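PDB 6UZI: dihydrolipoyl dehydrogenase from Elizabethkingia anophelis NUHP1, which oxidises protein-bound dihydrolipoyl-lysine groups to lipoyl-lysine with NAD(+) as electron acceptor, using one FAD per subunit. Local coordinates for the interface of chains A and B. Numbering follows the deposited sequence. Chains: chain A/B, Dihydrolipoyl dehydrogenase.

The homodimer, typical of the family, builds each active site from both subunits, and the interface fixes the parts. Contact 1 brings the catalytic histidine loop of chain B to the redox disulfide of chain A; contact 2 is an apolar seam across the two-fold axis. Their C-alpha centres lie about 20 Å apart. Helix 426-438 of chain A runs through both, with its first turn in contact 1 and its later turns in contact 2. In chain B, B:Ile449 of contact 2 precedes the catalytic loop by two residues. Symmetry repeats contact 1 with the chains exchanged, giving two composite active sites per dimer.

Contact 1: the interface of chains A and B. Residues chain A 50, 55-56, 59, 329-330, 358, 360, 427-428; chain B 394, 451-455.
The redox centre of the pyridine nucleotide-disulphide oxidoreductases pairs a CXXXXC disulfide in one subunit with a His-Pro loop from the other. Here A:Cys50 and A:Cys55 are joined, SG to SG at 2.0 Å, so the centre is oxidised. By family precedent A:Cys50 is the interchange sulfur that meets the lipoyl substrate, and B:His453 is the catalytic base. SG of A:Cys50 lies anti to its backbone N (chi1 -177°) and reaches NE2 of B:His453 at 3.4 Å. The imidazole, whose CG is also anti to its backbone N (chi1 180°), advances with its NE2-CD2 side leading. The methyl CB of A:Ala329 packs against CD2 of B:His453 at 3.5 Å, while CB of B:Pro454 covers one ring face.

The peptide bond between B:His453 and B:Pro454 is cis, and A:Tyr360 secures the turn: its phenol OH donates to the carbonyl O of B:Pro454 at 3.0 Å. The approach is from above the carbonyl plane, with a C=O...OH angle of 108°. The tyrosine ring has CE of A:Lys59 near the rim of one face and CG1 of A:Val358 near the rim of the other. The B:Thr455 hydroxyl OG1 donates to O of B:Ala452 at 2.6 Å, closing the loop on itself.

The A:His330 ring lies face-on to this backbone. CA of B:Ala452 sits over its centre, 3.5 Å from the centroid. The peptide N of B:His453 stands above the ring plane, 3.1 Å from ND1 of A:His330, its N-H directed at the ring face there. On the A:Lys59 side of the loop, the aliphatic CG of A:Lys59 lies over the rim of the B:Arg394 guanidinium, 3.7 Å from CZ, the two chains crossing at about a right angle.

Contact 2: the interface of chains A and B. Residues chain A 432, 435-436, 439, 441, 446, 449; chain B 432, 435-436, 439, 441, 446, 449.
Helix 426-438 from each subunit, with the loop that follows it, meets its twin about the two-fold axis in the dimerisation domain, a seam that works by shape and burial. No polar atom of one chain approaches one of the other closely enough to bond. The tight part begins with the phenylalanine pair. A:Phe439 and B:Phe439 run antiparallel alongside one another, each with CG anti to its carbonyl carbon (chi1 -73° and -76°). Rather than stacking ring on ring, each sets its CB over the partner's face, toward the rim; B:Phe439 CB lies 3.9 Å from the centroid of the A:Phe439 ring. The ring tips reach onward to a methyl group, with CZ of B:Phe439 3.5 Å from CB of A:Ala441.

A:Val435 and B:Val435 are the other heavily buried residues, each hiding about 70 Å² or more. B:Val435 meets the side chains of A:Glu432, A:Ile446 and A:Ile449 at about a right angle, its two methyls divided: CG1 faces the backbone of A:Ala436, 4.0 Å from its CA, and CG2 turns to A:Glu432. In the twin, B:Glu432 is extended beyond CG, so that CG and the carboxylate OE2 both lie along CG2 of A:Val435, at 3.6 and 3.7 Å.

Packing loosens at the isoleucines. The CD1 methyls of A:Ile446 and A:Ile449 touch B:Val435 lightly, CD1 of A:Ile449 standing 4.1 Å from CG2 of B:Val435.

Contact 1: the interface of chains A and B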
loop_
_atom_site.group_PDB
_atom_site.type_symbol
_atom_site.label_atom_id
_atom_site.label_comp_id
_atom_site.label_asym_id
_atom_site.label_seq_id
_atom_site.Cartn_x
_atom_site.Cartn_y
_atom_site.Cartn_z
ATOM N N CYS A 50 9.267 -18.193 -10.020
ATOM C CA CYS A 50 8.667 -17.227 -9.104
ATOM C C CYS A 50 7.957 -17.908 -7.942
ATOM O O CYS A 50 8.007 -17.429 -6.803
ATOM C CB CYS A 50 7.699 -16.335 -9.874
ATOM S SG CYS A 50 6.904 -15.014 -8.924
ATOM N N CYS A 55 9.794 -15.560 -6.121
ATOM C CA CYS A 55 9.096 -14.451 -5.468
ATOM C C CYS A 55 8.382 -14.899 -4.202
ATOM O O CYS A 55 8.618 -14.363 -3.111
ATOM C CB CYS A 55 8.076 -13.826 -6.417
ATOM S SG CYS A 55 8.423 -13.867 -8.174
ATOM N N ILE A 56 7.462 -15.853 -4.341
ATOM C CA ILE A 56 6.640 -16.251 -3.201
ATOM C C ILE A 56 7.483 -16.706 -2.016
ATOM O O ILE A 56 7.235 -16.236 -0.896
ATOM C CB ILE A 56 5.600 -17.301 -3.634
ATOM C CG1 ILE A 56 4.689 -16.720 -4.707
ATOM C CG2 ILE A 56 4.761 -17.712 -2.446
ATOM C CD1 ILE A 56 4.204 -15.337 -4.390
ATOM N N LYS A 59 9.135 -13.541 -0.303
ATOM C CA LYS A 59 8.181 -12.697 0.410
ATOM C C LYS A 59 7.754 -13.334 1.727
ATOM O O LYS A 59 7.638 -12.647 2.750
ATOM C CB LYS A 59 6.968 -12.412 -0.476
ATOM C CG LYS A 59 7.064 -11.121 -1.303
ATOM C CD LYS A 59 8.489 -10.823 -1.772
ATOM C CE LYS A 59 8.762 -11.300 -3.193
ATOM N NZ LYS A 59 10.161 -10.980 -3.620
ATOM N N ALA A 329 8.530 -10.753 -13.075
ATOM C CA ALA A 329 7.438 -11.716 -13.198
ATOM C C ALA A 329 6.236 -11.099 -13.908
ATOM O O ALA A 329 5.626 -11.730 -14.779
ATOM C CB ALA A 329 7.047 -12.256 -11.823
ATOM N N HIS A 330 5.852 -9.878 -13.526
ATOM C CA HIS A 330 4.731 -9.247 -14.209
ATOM C C HIS A 330 5.074 -8.837 -15.636
ATOM O O HIS A 330 4.165 -8.709 -16.463
ATOM C CB HIS A 330 4.218 -8.040 -13.420
ATOM C CG HIS A 330 5.280 -7.068 -13.016
ATOM N ND1 HIS A 330 6.254 -7.371 -12.089
ATOM C CD2 HIS A 330 5.516 -5.793 -13.405
ATOM C CE1 HIS A 330 7.043 -6.327 -11.922
ATOM N NE2 HIS A 330 6.620 -5.356 -12.715
ATOM N N VAL A 358 10.268 -3.566 -8.387
ATOM C CA VAL A 358 10.103 -3.509 -6.939
ATOM C C VAL A 358 11.226 -4.287 -6.260
ATOM O O VAL A 358 11.628 -5.363 -6.718
ATOM C CB VAL A 358 8.722 -4.043 -6.501
ATOM C CG1 VAL A 358 8.607 -4.055 -4.991
ATOM C CG2 VAL A 358 7.616 -3.180 -7.081
ATOM N N TYR A 360 11.800 -5.832 -2.474
ATOM C CA TYR A 360 10.930 -6.140 -1.347
ATOM C C TYR A 360 11.643 -6.108 -0.002
ATOM O O TYR A 360 11.242 -6.822 0.924
ATOM C CB TYR A 360 10.252 -7.490 -1.575
ATOM C CG TYR A 360 9.239 -7.449 -2.696
ATOM C CD1 TYR A 360 7.885 -7.285 -2.430
ATOM C CD2 TYR A 360 9.638 -7.545 -4.021
ATOM C CE1 TYR A 360 6.958 -7.250 -3.450
ATOM C CE2 TYR A 360 8.719 -7.505 -5.047
ATOM C CZ TYR A 360 7.380 -7.359 -4.758
ATOM O OH TYR A 360 6.461 -7.317 -5.787
ATOM N N ALA A 427 5.872 -0.990 -2.515
ATOM C CA ALA A 427 5.552 -2.008 -3.507
ATOM C C ALA A 427 4.131 -1.850 -4.037
ATOM O O ALA A 427 3.849 -2.233 -5.174
ATOM C CB ALA A 427 5.757 -3.404 -2.915
ATOM N N ASP A 428 3.228 -1.279 -3.243
ATOM C CA ASP A 428 1.870 -1.036 -3.700
ATOM C C ASP A 428 1.580 0.429 -3.992
ATOM O O ASP A 428 0.692 0.715 -4.795
ATOM C CB ASP A 428 0.860 -1.566 -2.673
ATOM C CG ASP A 428 0.964 -3.068 -2.486
ATOM O OD1 ASP A 428 1.556 -3.514 -1.482
ATOM O OD2 ASP A 428 0.464 -3.811 -3.353
ATOM N N ARG B 394 0.838 -12.831 -2.808
ATOM C CA ARG B 394 1.331 -11.926 -1.773
ATOM C C ARG B 394 0.569 -12.106 -0.462
ATOM O O ARG B 394 1.166 -12.076 0.622
ATOM C CB ARG B 394 1.239 -10.477 -2.259
ATOM C CG ARG B 394 1.959 -9.478 -1.360
ATOM C CD ARG B 394 3.445 -9.763 -1.365
ATOM N NE ARG B 394 4.201 -9.008 -0.369
ATOM C CZ ARG B 394 4.509 -9.467 0.842
ATOM N NH1 ARG B 394 4.110 -10.676 1.215
ATOM N NH2 ARG B 394 5.220 -8.720 1.678
ATOM N N HIS B 451 0.943 -4.330 -13.393
ATOM C CA HIS B 451 0.909 -4.328 -11.936
ATOM C C HIS B 451 2.026 -5.218 -11.403
ATOM O O HIS B 451 2.129 -6.390 -11.781
ATOM C CB HIS B 451 -0.464 -4.780 -11.423
ATOM C CG HIS B 451 -1.551 -3.772 -11.653
ATOM N ND1 HIS B 451 -1.915 -3.341 -12.913
ATOM C CD2 HIS B 451 -2.362 -3.119 -10.788
ATOM C CE1 HIS B 451 -2.896 -2.465 -12.811
ATOM N NE2 HIS B 451 -3.190 -2.316 -11.532
ATOM N N ALA B 452 2.852 -4.658 -10.520
ATOM C CA ALA B 452 4.000 -5.382 -9.991
ATOM C C ALA B 452 3.570 -6.707 -9.380
ATOM O O ALA B 452 2.517 -6.806 -8.749
ATOM C CB ALA B 452 4.724 -4.532 -8.941
ATOM N N HIS B 453 4.382 -7.738 -9.608
ATOM C CA HIS B 453 4.147 -9.066 -9.076
ATOM C C HIS B 453 5.294 -9.474 -8.162
ATOM O O HIS B 453 6.464 -9.345 -8.549
ATOM C CB HIS B 453 3.993 -10.085 -10.212
ATOM C CG HIS B 453 3.758 -11.484 -9.736
ATOM N ND1 HIS B 453 2.504 -12.053 -9.688
ATOM C CD2 HIS B 453 4.618 -12.435 -9.306
ATOM C CE1 HIS B 453 2.601 -13.289 -9.234
ATOM N NE2 HIS B 453 3.873 -13.546 -8.999
ATOM N N PRO B 454 5.016 -9.962 -6.945
ATOM C CA PRO B 454 3.685 -10.067 -6.338
ATOM C C PRO B 454 3.305 -8.872 -5.464
ATOM O O PRO B 454 4.053 -8.531 -4.565
ATOM C CB PRO B 454 3.809 -11.324 -5.480
ATOM C CG PRO B 454 5.239 -11.318 -5.032
ATOM C CD PRO B 454 6.035 -10.686 -6.158
ATOM N N THR B 455 2.151 -8.252 -5.709
ATOM C CA THR B 455 1.669 -7.161 -4.869
ATOM C C THR B 455 0.172 -7.312 -4.651
ATOM O O THR B 455 -0.514 -8.058 -5.352
ATOM C CB THR B 455 1.958 -5.772 -5.464
ATOM O OG1 THR B 455 1.359 -5.666 -6.764
ATOM C CG2 THR B 455 3.464 -5.501 -5.539
#

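Contact 2: the interface of chains A and B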
loop_
_atom_site.group_PDB
_atom_site.type_symbol
_atom_site.label_atom_id
_atom_site.label_comp_id
_atom_site.label_asym_id
_atom_site.label_seq_id
_atom_site.Cartn_x
_atom_site.Cartn_y
_atom_site.Cartn_z
ATOM N N GLU A 432 -0.045 3.715 -8.156
ATOM C CA GLU A 432 -0.572 5.046 -8.450
ATOM C C GLU A 432 0.266 5.743 -9.510
ATOM O O GLU A 432 -0.274 6.344 -10.445
ATOM C CB GLU A 432 -0.624 5.888 -7.172
ATOM C CG GLU A 432 -1.043 7.334 -7.387
ATOM C CD GLU A 432 -0.961 8.179 -6.118
ATOM O OE1 GLU A 432 -0.776 7.611 -5.022
ATOM O OE2 GLU A 432 -1.077 9.419 -6.217
ATOM N N VAL A 435 -0.331 4.099 -13.066
ATOM C CA VAL A 435 -1.564 4.557 -13.702
ATOM C C VAL A 435 -1.440 6.018 -14.095
ATOM O O VAL A 435 -1.873 6.426 -15.181
ATOM C CB VAL A 435 -2.772 4.319 -12.777
ATOM C CG1 VAL A 435 -4.026 4.929 -13.379
ATOM C CG2 VAL A 435 -2.968 2.831 -12.548
ATOM N N ALA A 436 -0.812 6.822 -13.236
ATOM C CA ALA A 436 -0.623 8.233 -13.540
ATOM C C ALA A 436 0.149 8.414 -14.840
ATOM O O ALA A 436 -0.247 9.204 -15.704
ATOM C CB ALA A 436 0.092 8.921 -12.380
ATOM N N PHE A 439 -1.708 7.605 -18.132
ATOM C CA PHE A 439 -2.545 8.678 -18.643
ATOM C C PHE A 439 -1.767 9.973 -18.841
ATOM O O PHE A 439 -2.377 11.039 -18.990
ATOM C CB PHE A 439 -3.748 8.872 -17.720
ATOM C CG PHE A 439 -4.763 7.776 -17.850
ATOM C CD1 PHE A 439 -5.664 7.771 -18.905
ATOM C CD2 PHE A 439 -4.766 6.710 -16.967
ATOM C CE1 PHE A 439 -6.587 6.753 -19.050
ATOM C CE2 PHE A 439 -5.684 5.684 -17.106
ATOM C CZ PHE A 439 -6.597 5.706 -18.149
ATOM N N ALA A 441 -0.001 11.889 -16.992
ATOM C CA ALA A 441 -0.363 12.900 -16.014
ATOM C C ALA A 441 0.809 13.829 -15.731
ATOM O O ALA A 441 1.978 13.434 -15.771
ATOM C CB ALA A 441 -0.818 12.241 -14.711
ATOM N N ILE A 446 -1.380 15.234 -10.394
ATOM C CA ILE A 446 -1.316 14.428 -9.181
ATOM C C ILE A 446 -1.394 15.309 -7.943
ATOM O O ILE A 446 -1.993 14.929 -6.931
ATOM C CB ILE A 446 -0.037 13.569 -9.202
ATOM C CG1 ILE A 446 -0.078 12.635 -10.409
ATOM C CG2 ILE A 446 0.126 12.778 -7.907
ATOM C CD1 ILE A 446 -1.336 11.789 -10.475
ATOM N N ILE A 449 -5.092 15.991 -6.880
ATOM C CA ILE A 449 -5.969 14.856 -6.623
ATOM C C ILE A 449 -5.995 14.563 -5.131
ATOM O O ILE A 449 -4.965 14.632 -4.454
ATOM C CB ILE A 449 -5.506 13.635 -7.437
ATOM C CG1 ILE A 449 -5.916 13.794 -8.902
ATOM C CG2 ILE A 449 -6.009 12.337 -6.833
ATOM C CD1 ILE A 449 -5.524 12.632 -9.756
ATOM N N GLU B 432 -4.549 4.310 -6.336
ATOM C CA GLU B 432 -4.606 3.928 -7.745
ATOM C C GLU B 432 -6.005 4.139 -8.313
ATOM O O GLU B 432 -6.162 4.617 -9.442
ATOM C CB GLU B 432 -4.179 2.471 -7.930
ATOM C CG GLU B 432 -4.331 1.992 -9.370
ATOM C CD GLU B 432 -4.053 0.509 -9.553
ATOM O OE1 GLU B 432 -3.547 -0.120 -8.601
ATOM O OE2 GLU B 432 -4.343 -0.025 -10.651
ATOM N N VAL B 435 -6.780 8.027 -8.856
ATOM C CA VAL B 435 -6.137 8.547 -10.057
ATOM C C VAL B 435 -6.780 7.951 -11.306
ATOM O O VAL B 435 -6.929 8.628 -12.330
ATOM C CB VAL B 435 -4.623 8.276 -10.000
ATOM C CG1 VAL B 435 -3.952 8.710 -11.286
ATOM C CG2 VAL B 435 -4.019 8.982 -8.812
ATOM N N ALA B 436 -7.149 6.670 -11.250
ATOM C CA ALA B 436 -7.814 6.039 -12.386
ATOM C C ALA B 436 -9.124 6.740 -12.721
ATOM O O ALA B 436 -9.381 7.087 -13.882
ATOM C CB ALA B 436 -8.060 4.555 -12.098
ATOM N N PHE B 439 -8.941 10.259 -14.283
ATOM C CA PHE B 439 -8.689 10.235 -15.718
ATOM C C PHE B 439 -9.748 9.450 -16.490
ATOM O O PHE B 439 -9.529 9.113 -17.658
ATOM C CB PHE B 439 -7.290 9.690 -15.990
ATOM C CG PHE B 439 -6.201 10.679 -15.696
ATOM C CD1 PHE B 439 -5.880 11.663 -16.615
ATOM C CD2 PHE B 439 -5.546 10.673 -14.473
ATOM C CE1 PHE B 439 -4.883 12.596 -16.341
ATOM C CE2 PHE B 439 -4.559 11.608 -14.192
ATOM C CZ PHE B 439 -4.233 12.574 -15.126
ATOM N N ALA B 441 -10.859 6.437 -16.400
ATOM C CA ALA B 441 -10.325 5.177 -16.903
ATOM C C ALA B 441 -11.419 4.126 -17.032
ATOM O O ALA B 441 -12.370 4.080 -16.243
ATOM C CB ALA B 441 -9.223 4.656 -15.983
ATOM N N ILE B 446 -7.379 -0.352 -16.823
ATOM C CA ILE B 446 -6.638 -0.819 -15.660
ATOM C C ILE B 446 -6.205 -2.263 -15.854
ATOM O O ILE B 446 -5.098 -2.651 -15.463
ATOM C CB ILE B 446 -7.487 -0.630 -14.389
ATOM C CG1 ILE B 446 -7.803 0.850 -14.197
ATOM C CG2 ILE B 446 -6.756 -1.147 -13.165
ATOM C CD1 ILE B 446 -6.577 1.738 -14.187
ATOM N N ILE B 449 -2.828 -2.469 -17.683
ATOM C CA ILE B 449 -1.693 -1.754 -17.111
ATOM C C ILE B 449 -0.855 -2.718 -16.284
ATOM O O ILE B 449 -1.387 -3.596 -15.594
ATOM C CB ILE B 449 -2.194 -0.566 -16.271
ATOM C CG1 ILE B 449 -2.718 0.540 -17.193
ATOM C CG2 ILE B 449 -1.101 -0.036 -15.366
ATOM C CD1 ILE B 449 -3.222 1.750 -16.458
#